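Local coordinates for protein-tyrosine-phosphatase (Vibrio vulnificus, PDB 7DHF) that probably hydrolyses phosphotyrosine in proteins to tyrosine and phosphate, as a bacterial low-molecular-weight protein tyrosine phosphatase encoded by the gene wzb, at residues A[61-66]-A[133-138]; A[21-26]-A[33-38]. The protein carries 1 engineered substitution. All coordinates share one frame; numbering follows the deposited sequence.

Contact 1. Residues A[61-66]-A[133-138]; sequences KENCVD and HAYQLI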
ATOM      1  N   LYS A  61      -7.497  10.563   8.406  1.00 11.52           N
ATOM      2  CA  LYS A  61      -7.461  11.892   9.007  1.00 11.99           C
ATOM      3  C   LYS A  61      -7.844  11.838  10.481  1.00 12.59           C
ATOM      4  O   LYS A  61      -7.278  12.568  11.304  1.00 13.04           O
ATOM      5  CB  LYS A  61      -8.391  12.828   8.236  1.00 13.93           C
ATOM      6  CG  LYS A  61      -8.384  14.268   8.720  1.00 16.78           C
ATOM      7  CD  LYS A  61      -9.282  15.130   7.848  1.00 21.23           C
ATOM      8  CE  LYS A  61      -9.310  16.576   8.317  1.00 25.55           C
ATOM      9  NZ  LYS A  61     -10.169  17.421   7.442  1.00 27.99           N
ATOM     10  N   GLU A  62      -8.804  10.981  10.834  1.00 12.64           N
ATOM     11  CA  GLU A  62      -9.183  10.815  12.232  1.00 13.85           C
ATOM     12  C   GLU A  62      -8.043  10.257  13.071  1.00 13.79           C
ATOM     13  O   GLU A  62      -8.106  10.317  14.303  1.00 15.10           O
ATOM     14  CB  GLU A  62     -10.401   9.896  12.328  1.00 16.33           C
ATOM     15  CG  GLU A  62     -11.660  10.499  11.724  1.00 19.35           C
ATOM     16  CD  GLU A  62     -12.817   9.521  11.676  1.00 24.25           C
ATOM     17  OE1 GLU A  62     -12.621   8.346  12.046  1.00 27.54           O
ATOM     18  OE2 GLU A  62     -13.922   9.932  11.263  1.00 25.89           O
ATOM     19  N   ASN A  63      -7.009   9.708  12.430  1.00 12.32           N
ATOM     20  CA  ASN A  63      -5.818   9.224  13.116  1.00 12.40           C
ATOM     21  C   ASN A  63      -4.596  10.083  12.810  1.00 12.29           C
ATOM     22  O   ASN A  63      -3.463   9.653  13.045  1.00 13.25           O
ATOM     23  CB  ASN A  63      -5.561   7.763  12.750  1.00 13.56           C
ATOM     24  CG  ASN A  63      -6.648   6.840  13.260  1.00 15.43           C
ATOM     25  OD1 ASN A  63      -6.593   6.370  14.395  1.00 16.53           O
ATOM     26  ND2 ASN A  63      -7.643   6.572  12.423  1.00 15.33           N
ATOM     27  N   CYS A  64      -4.809  11.290  12.285  1.00 11.32           N
ATOM     28  CA  CYS A  64      -3.723  12.238  12.027  1.00 11.55           C
ATOM     29  C   CYS A  64      -2.734  11.710  10.988  1.00 11.66           C
ATOM     30  O   CYS A  64      -1.525  11.928  11.087  1.00 13.81           O
ATOM     31  CB  CYS A  64      -3.020  12.688  13.310  1.00 12.74           C
ATOM     32  SG  CYS A  64      -4.039  13.735  14.382  1.00 14.37           S
ATOM     33  N   VAL A  65      -3.255  11.013   9.982  1.00 11.00           N
ATOM     34  CA  VAL A  65      -2.477  10.577   8.829  1.00 11.10           C
ATOM     35  C   VAL A  65      -3.084  11.224   7.593  1.00 11.32           C
ATOM     36  O   VAL A  65      -4.291  11.099   7.349  1.00 11.77           O
ATOM     37  CB  VAL A  65      -2.445   9.043   8.701  1.00 11.32           C
ATOM     38  CG1 VAL A  65      -1.797   8.624   7.386  1.00 11.30           C
ATOM     39  CG2 VAL A  65      -1.692   8.428   9.873  1.00 11.95           C
ATOM     40  N   ASP A  66      -2.246  11.908   6.819  1.00 11.53           N
ATOM     41  CA  ASP A  66      -2.685  12.688   5.668  1.00 12.50           C
ATOM     42  C   ASP A  66      -2.617  11.822   4.416  1.00 11.14           C
ATOM     43  O   ASP A  66      -1.530  11.421   3.988  1.00 11.88           O
ATOM     44  CB  ASP A  66      -1.798  13.923   5.531  1.00 15.53           C
ATOM     45  CG  ASP A  66      -2.221  14.833   4.392  1.00 19.08           C
ATOM     46  OD1 ASP A  66      -3.061  14.421   3.568  1.00 21.70           O
ATOM     47  OD2 ASP A  66      -1.715  15.974   4.328  1.00 22.94           O
ATOM     48  N   HIS A 133     -11.635  -1.150   9.740  1.00 12.84           N
ATOM     49  CA  HIS A 133     -10.946  -2.429   9.882  1.00 13.91           C
ATOM     50  C   HIS A 133      -9.652  -2.441   9.080  1.00 13.34           C
ATOM     51  O   HIS A 133      -8.602  -2.870   9.574  1.00 13.58           O
ATOM     52  CB  HIS A 133     -11.869  -3.563   9.430  1.00 17.58           C
ATOM     53  CG  HIS A 133     -11.215  -4.910   9.423  1.00 21.26           C
ATOM     54  ND1 HIS A 133     -10.815  -5.551  10.576  1.00 23.27           N
ATOM     55  CD2 HIS A 133     -10.896  -5.740   8.402  1.00 23.03           C
ATOM     56  CE1 HIS A 133     -10.277  -6.716  10.265  1.00 23.50           C
ATOM     57  NE2 HIS A 133     -10.314  -6.856   8.952  1.00 23.50           N
ATOM     58  N   ALA A 134      -9.708  -1.974   7.830  1.00 12.74           N
ATOM     59  CA  ALA A 134      -8.504  -1.924   7.010  1.00 12.64           C
ATOM     60  C   ALA A 134      -7.452  -1.023   7.641  1.00 11.60           C
ATOM     61  O   ALA A 134      -6.272  -1.387   7.704  1.00 11.26           O
ATOM     62  CB  ALA A 134      -8.847  -1.444   5.600  1.00 12.80           C
ATOM     63  N   TYR A 135      -7.861   0.154   8.126  1.00 11.42           N
ATOM     64  CA  TYR A 135      -6.897   1.054   8.745  1.00 10.74           C
ATOM     65  C   TYR A 135      -6.254   0.411   9.965  1.00 10.23           C
ATOM     66  O   TYR A 135      -5.042   0.536  10.175  1.00 10.44           O
ATOM     67  CB  TYR A 135      -7.545   2.389   9.125  1.00 11.20           C
ATOM     68  CG  TYR A 135      -6.502   3.387   9.564  1.00 11.16           C
ATOM     69  CD1 TYR A 135      -5.928   4.259   8.651  1.00 12.03           C
ATOM     70  CD2 TYR A 135      -6.045   3.417  10.877  1.00 11.50           C
ATOM     71  CE1 TYR A 135      -4.951   5.149   9.032  1.00 12.48           C
ATOM     72  CE2 TYR A 135      -5.062   4.306  11.267  1.00 11.89           C
ATOM     73  CZ  TYR A 135      -4.519   5.170  10.340  1.00 12.88           C
ATOM     74  OH  TYR A 135      -3.539   6.060  10.713  1.00 15.05           O
ATOM     75  N   GLN A 136      -7.050  -0.279  10.782  1.00 10.56           N
ATOM     76  CA  GLN A 136      -6.507  -0.925  11.973  1.00 10.75           C
ATOM     77  C   GLN A 136      -5.403  -1.909  11.610  1.00 10.70           C
ATOM     78  O   GLN A 136      -4.318  -1.889  12.201  1.00 10.67           O
ATOM     79  CB  GLN A 136      -7.627  -1.637  12.732  1.00 12.39           C
ATOM     80  CG  GLN A 136      -7.170  -2.313  14.016  1.00 13.35           C
ATOM     81  CD  GLN A 136      -6.729  -1.319  15.070  1.00 15.35           C
ATOM     82  OE1 GLN A 136      -7.248  -0.206  15.141  1.00 17.32           O
ATOM     83  NE2 GLN A 136      -5.769  -1.716  15.895  1.00 16.14           N
ATOM     84  N   LEU A 137      -5.670  -2.794  10.646  1.00 10.26           N
ATOM     85  CA  LEU A 137      -4.659  -3.764  10.239  1.00 10.33           C
ATOM     86  C   LEU A 137      -3.445  -3.070   9.639  1.00  9.78           C
ATOM     87  O   LEU A 137      -2.303  -3.444   9.925  1.00 10.03           O
ATOM     88  CB  LEU A 137      -5.251  -4.765   9.248  1.00 11.92           C
ATOM     89  CG  LEU A 137      -6.352  -5.684   9.783  1.00 13.24           C
ATOM     90  CD1 LEU A 137      -6.894  -6.560   8.665  1.00 15.60           C
ATOM     91  CD2 LEU A 137      -5.855  -6.544  10.938  1.00 15.08           C
ATOM     92  N   ILE A 138      -3.670  -2.065   8.791  1.00  9.69           N
ATOM     93  CA  ILE A 138      -2.556  -1.339   8.188  1.00  9.33           C
ATOM     94  C   ILE A 138      -1.710  -0.679   9.267  1.00  8.82           C
ATOM     95  O   ILE A 138      -0.475  -0.727   9.226  1.00  9.87           O
ATOM     96  CB  ILE A 138      -3.083  -0.326   7.154  1.00  9.96           C
ATOM     97  CG1 ILE A 138      -3.652  -1.068   5.942  1.00 10.44           C
ATOM     98  CG2 ILE A 138      -1.987   0.649   6.732  1.00 10.32           C
ATOM     99  CD1 ILE A 138      -4.419  -0.189   4.975  1.00 11.48           C
TER
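The flat amide of Asn63 lies almost parallel to the ring of Tyr135, the two planes only 15° apart, so that a polar side chain lies over one face of the ring, near its rim, without any hydrogen bond passing between the segments. Asn63 ND2 sits 3.6 Å above the plane of the Tyr135 ring, displaced from the middle, and Asn63 CG comes within 3.6 Å of Tyr135 CE2. Asparagine suits this place because its amide is flat enough to lie on a ring while ND2 can donate to the backbone O of Val59, one turn back in helix 54-61, which helps fix the amide over the rim of the ring.

Val65 approaches differently, at the edge of the ring and near its plane. Val65 CG2 is 3.1 Å from Tyr135 OH, while Asn63 CB lies 3.3 Å from the same oxygen, so the phenol end is closely packed by aliphatic carbon. The branched valine also touches Ala60, Arg24 and Val25. Tyrosine is long enough to bridge from helix 128-146 to this loop: with CG anti to the backbone N (chi1 -171°) the ring extends to the loop, although the nearest CA atoms, those of Asn63 and Tyr135, are 9.3 Å apart. The tyrosine also touches Thr21 and Val25 of helix 18-29 and Val59 and Ala60 of helix 54-61.

Cys64, with a positive phi of 63°, is the C-prime residue where helix 54-61 ends. Cys64 N bonds to Lys61 O and Val65 N to Ala60 O, and Val65 follows with its side chain toward the tyrosine. This is the Schellman motif, here ending helix 54-61 and packing its C-terminal turn against helix 128-146.

Contact 2. Residues A[21-26]-A[33-38]; sequences TGERVL and KTVASA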
ATOM      1  N   THR A  21      -3.261   4.370   1.837  1.00  9.23           N
ATOM      2  CA  THR A  21      -3.278   4.441   3.295  1.00  8.84           C
ATOM      3  C   THR A  21      -1.981   3.891   3.874  1.00  9.75           C
ATOM      4  O   THR A  21      -1.339   4.533   4.712  1.00  9.86           O
ATOM      5  CB  THR A  21      -4.491   3.686   3.846  1.00  9.93           C
ATOM      6  OG1 THR A  21      -5.699   4.291   3.361  1.00  9.91           O
ATOM      7  CG2 THR A  21      -4.503   3.712   5.372  1.00 10.79           C
ATOM      8  N   GLY A  22      -1.574   2.702   3.425  1.00  9.25           N
ATOM      9  CA  GLY A  22      -0.328   2.126   3.902  1.00  9.20           C
ATOM     10  C   GLY A  22       0.876   2.990   3.578  1.00  9.22           C
ATOM     11  O   GLY A  22       1.794   3.119   4.390  1.00  9.68           O
ATOM     12  N   GLU A  23       0.891   3.584   2.382  1.00  9.38           N
ATOM     13  CA  GLU A  23       1.955   4.520   2.025  1.00  9.68           C
ATOM     14  C   GLU A  23       2.095   5.615   3.072  1.00  9.18           C
ATOM     15  O   GLU A  23       3.191   5.880   3.575  1.00  9.74           O
ATOM     16  CB  GLU A  23       1.667   5.144   0.656  1.00 10.42           C
ATOM     17  CG  GLU A  23       2.631   6.271   0.260  1.00 10.43           C
ATOM     18  CD  GLU A  23       2.111   7.132  -0.874  1.00 11.18           C
ATOM     19  OE1 GLU A  23       1.501   6.583  -1.814  1.00 12.04           O
ATOM     20  OE2 GLU A  23       2.310   8.366  -0.820  1.00 12.01           O
ATOM     21  N   ARG A  24       0.987   6.284   3.395  1.00  9.36           N
ATOM     22  CA  ARG A  24       1.057   7.466   4.245  1.00  8.98           C
ATOM     23  C   ARG A  24       1.248   7.100   5.713  1.00  9.25           C
ATOM     24  O   ARG A  24       1.946   7.813   6.440  1.00 10.07           O
ATOM     25  CB  ARG A  24      -0.186   8.332   4.039  1.00  9.71           C
ATOM     26  CG  ARG A  24      -0.370   8.816   2.604  1.00 10.82           C
ATOM     27  CD  ARG A  24       0.759   9.734   2.147  1.00 11.00           C
ATOM     28  NE  ARG A  24       0.573  10.177   0.765  1.00 10.57           N
ATOM     29  CZ  ARG A  24      -0.174  11.216   0.398  1.00 10.69           C
ATOM     30  NH1 ARG A  24      -0.813  11.944   1.305  1.00 11.49           N
ATOM     31  NH2 ARG A  24      -0.284  11.528  -0.885  1.00 12.35           N
ATOM     32  N   VAL A  25       0.647   6.000   6.167  1.00  9.16           N
ATOM     33  CA  VAL A  25       0.901   5.533   7.529  1.00  9.20           C
ATOM     34  C   VAL A  25       2.376   5.203   7.701  1.00  9.74           C
ATOM     35  O   VAL A  25       3.021   5.635   8.664  1.00 10.25           O
ATOM     36  CB  VAL A  25      -0.001   4.332   7.871  1.00  9.72           C
ATOM     37  CG1 VAL A  25       0.405   3.712   9.208  1.00 10.86           C
ATOM     38  CG2 VAL A  25      -1.461   4.756   7.908  1.00 10.06           C
ATOM     39  N   LEU A  26       2.938   4.442   6.758  1.00 10.16           N
ATOM     40  CA  LEU A  26       4.345   4.076   6.847  0.52 10.28           C
ATOM     41  C   LEU A  26       5.243   5.300   6.710  1.00 11.01           C
ATOM     42  O   LEU A  26       6.266   5.407   7.395  1.00 12.03           O
ATOM     43  CB  LEU A  26       4.671   3.033   5.780  0.52 10.86           C
ATOM     44  CG  LEU A  26       5.948   2.215   5.970  0.52 10.59           C
ATOM     45  CD1 LEU A  26       5.901   1.399   7.256  0.52 11.78           C
ATOM     46  CD2 LEU A  26       6.167   1.301   4.775  0.52 10.21           C
ATOM     47  N   LYS A  33      12.689   7.445   5.259  1.00 12.64           N
ATOM     48  CA  LYS A  33      12.496   6.634   4.069  1.00 12.23           C
ATOM     49  C   LYS A  33      11.613   7.391   3.088  1.00 12.07           C
ATOM     50  O   LYS A  33      10.933   8.357   3.449  1.00 12.92           O
ATOM     51  CB  LYS A  33      11.804   5.305   4.409  1.00 12.86           C
ATOM     52  CG  LYS A  33      12.433   4.540   5.555  1.00 14.50           C
ATOM     53  CD  LYS A  33      13.796   3.998   5.192  1.00 15.92           C
ATOM     54  CE  LYS A  33      14.351   3.136   6.311  1.00 16.35           C
ATOM     55  NZ  LYS A  33      15.716   2.650   6.001  1.00 16.96           N
ATOM     56  N   THR A  34      11.614   6.933   1.841  1.00 12.35           N
ATOM     57  CA  THR A  34      10.709   7.439   0.818  1.00 12.91           C
ATOM     58  C   THR A  34       9.704   6.336   0.527  1.00 11.50           C
ATOM     59  O   THR A  34      10.089   5.235   0.118  1.00 12.79           O
ATOM     60  CB  THR A  34      11.471   7.810  -0.455  1.00 15.43           C
ATOM     61  OG1 THR A  34      12.470   8.790  -0.153  1.00 17.60           O
ATOM     62  CG2 THR A  34      10.523   8.373  -1.509  1.00 17.30           C
ATOM     63  N   VAL A  35       8.424   6.627   0.744  1.00 11.11           N
ATOM     64  CA  VAL A  35       7.359   5.645   0.586  1.00 10.54           C
ATOM     65  C   VAL A  35       6.410   6.138  -0.494  1.00  9.94           C
ATOM     66  O   VAL A  35       5.987   7.299  -0.474  1.00 11.49           O
ATOM     67  CB  VAL A  35       6.602   5.397   1.904  1.00 11.10           C
ATOM     68  CG1 VAL A  35       5.712   4.170   1.775  1.00 10.67           C
ATOM     69  CG2 VAL A  35       7.574   5.233   3.066  1.00 11.05           C
ATOM     70  N   ALA A  36       6.077   5.254  -1.431  1.00  9.78           N
ATOM     71  CA  ALA A  36       5.093   5.513  -2.470  1.00  9.83           C
ATOM     72  C   ALA A  36       4.171   4.301  -2.557  1.00  9.06           C
ATOM     73  O   ALA A  36       4.298   3.347  -1.785  1.00  9.81           O
ATOM     74  CB  ALA A  36       5.774   5.791  -3.816  1.00 11.74           C
ATOM     75  N   SER A  37       3.233   4.329  -3.502  1.00  9.48           N
ATOM     76  CA  SER A  37       2.328   3.202  -3.673  1.00  9.74           C
ATOM     77  C   SER A  37       1.888   3.093  -5.125  1.00  9.74           C
ATOM     78  O   SER A  37       2.007   4.040  -5.907  1.00 10.09           O
ATOM     79  CB  SER A  37       1.110   3.299  -2.744  1.00  9.36           C
ATOM     80  OG  SER A  37       0.368   4.486  -2.973  1.00  9.88           O
ATOM     81  N   ALA A  38       1.371   1.917  -5.474  1.00  9.40           N
ATOM     82  CA  ALA A  38       0.900   1.663  -6.827  1.00  9.58           C
ATOM     83  C   ALA A  38      -0.093   0.511  -6.807  1.00 10.13           C
ATOM     84  O   ALA A  38      -0.175  -0.249  -5.838  1.00 10.49           O
ATOM     85  CB  ALA A  38       2.058   1.342  -7.776  1.00 10.35           C
TER
HETATM   86  O   HOH W   1       2.447   7.042  -4.438  1.00 12.78           O
HETATM   87  O   HOH W   2       4.308   9.151   1.092  1.00 15.88           O
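Val35 makes the first contact of strand 34-38 with helix 21-26, its CG1 methyl reaching the backbone O of Glu23 at 3.5 Å and Leu26 CD2 at 4.2 Å. The Leu26 and Val35 side chains cross at about a right angle. A beta-branched residue is at home in a strand, and here its CG1 methyl packs against the helix. The carbonyl of Val35 is tied to the helix through water 2, which bridges Val35 O and Glu23 OE2.

At Ala36 the CB points away from the helix, so the strand backbone itself lies close to the glutamate carboxylate, with Glu23 OE1 3.6 Å from Ala36 C. Glu23 and Ala36 have the nearest CA atoms, 5.6 Å apart. Helix and strand run antiparallel, at 174°, as expected within the right-handed beta-alpha-beta unit formed by strand 7-12, helix 18-29 and strand 34-39.

Ser37 turns back toward the helix and donates from OG to Glu23 OE1 at 2.7 Å, meeting the oxygen nearly along its C-O axis. The small hydroxyl side chain suits this buried position, where OG also pairs with Asn15. Water 1 bonds to the same carboxylate oxygen and accepts from Ser37 N. The extended Glu23 side chain, with CG anti to the backbone N (chi1 173°), reaches the strand; Glu23 OE2 takes a 3.0 Å salt bridge from Arg24 NE, which comes from above the carboxylate plane. Arg24 NH1 in turn probably bonds to the carbonyls of Asp66 and Glu68.

In the fold
Along the chain contact 2 closes before contact 1 opens, and their centres lie 13 Å apart. Helix 18-29 stands between them: it packs on edge strand 34-39 of the four-stranded parallel sheet in contact 2, and also meets helix 128-146 and the loop after helix 54-61, which form contact 1. The two contacts touch directly, Ile138 of contact 1 packing on Gly22 of contact 2. In the phosphatase fold, helix 18-29, which begins at the predicted active-site residue Arg18, is thus packed between the sheet edge and helix 128-146 with the loop after helix 54-61.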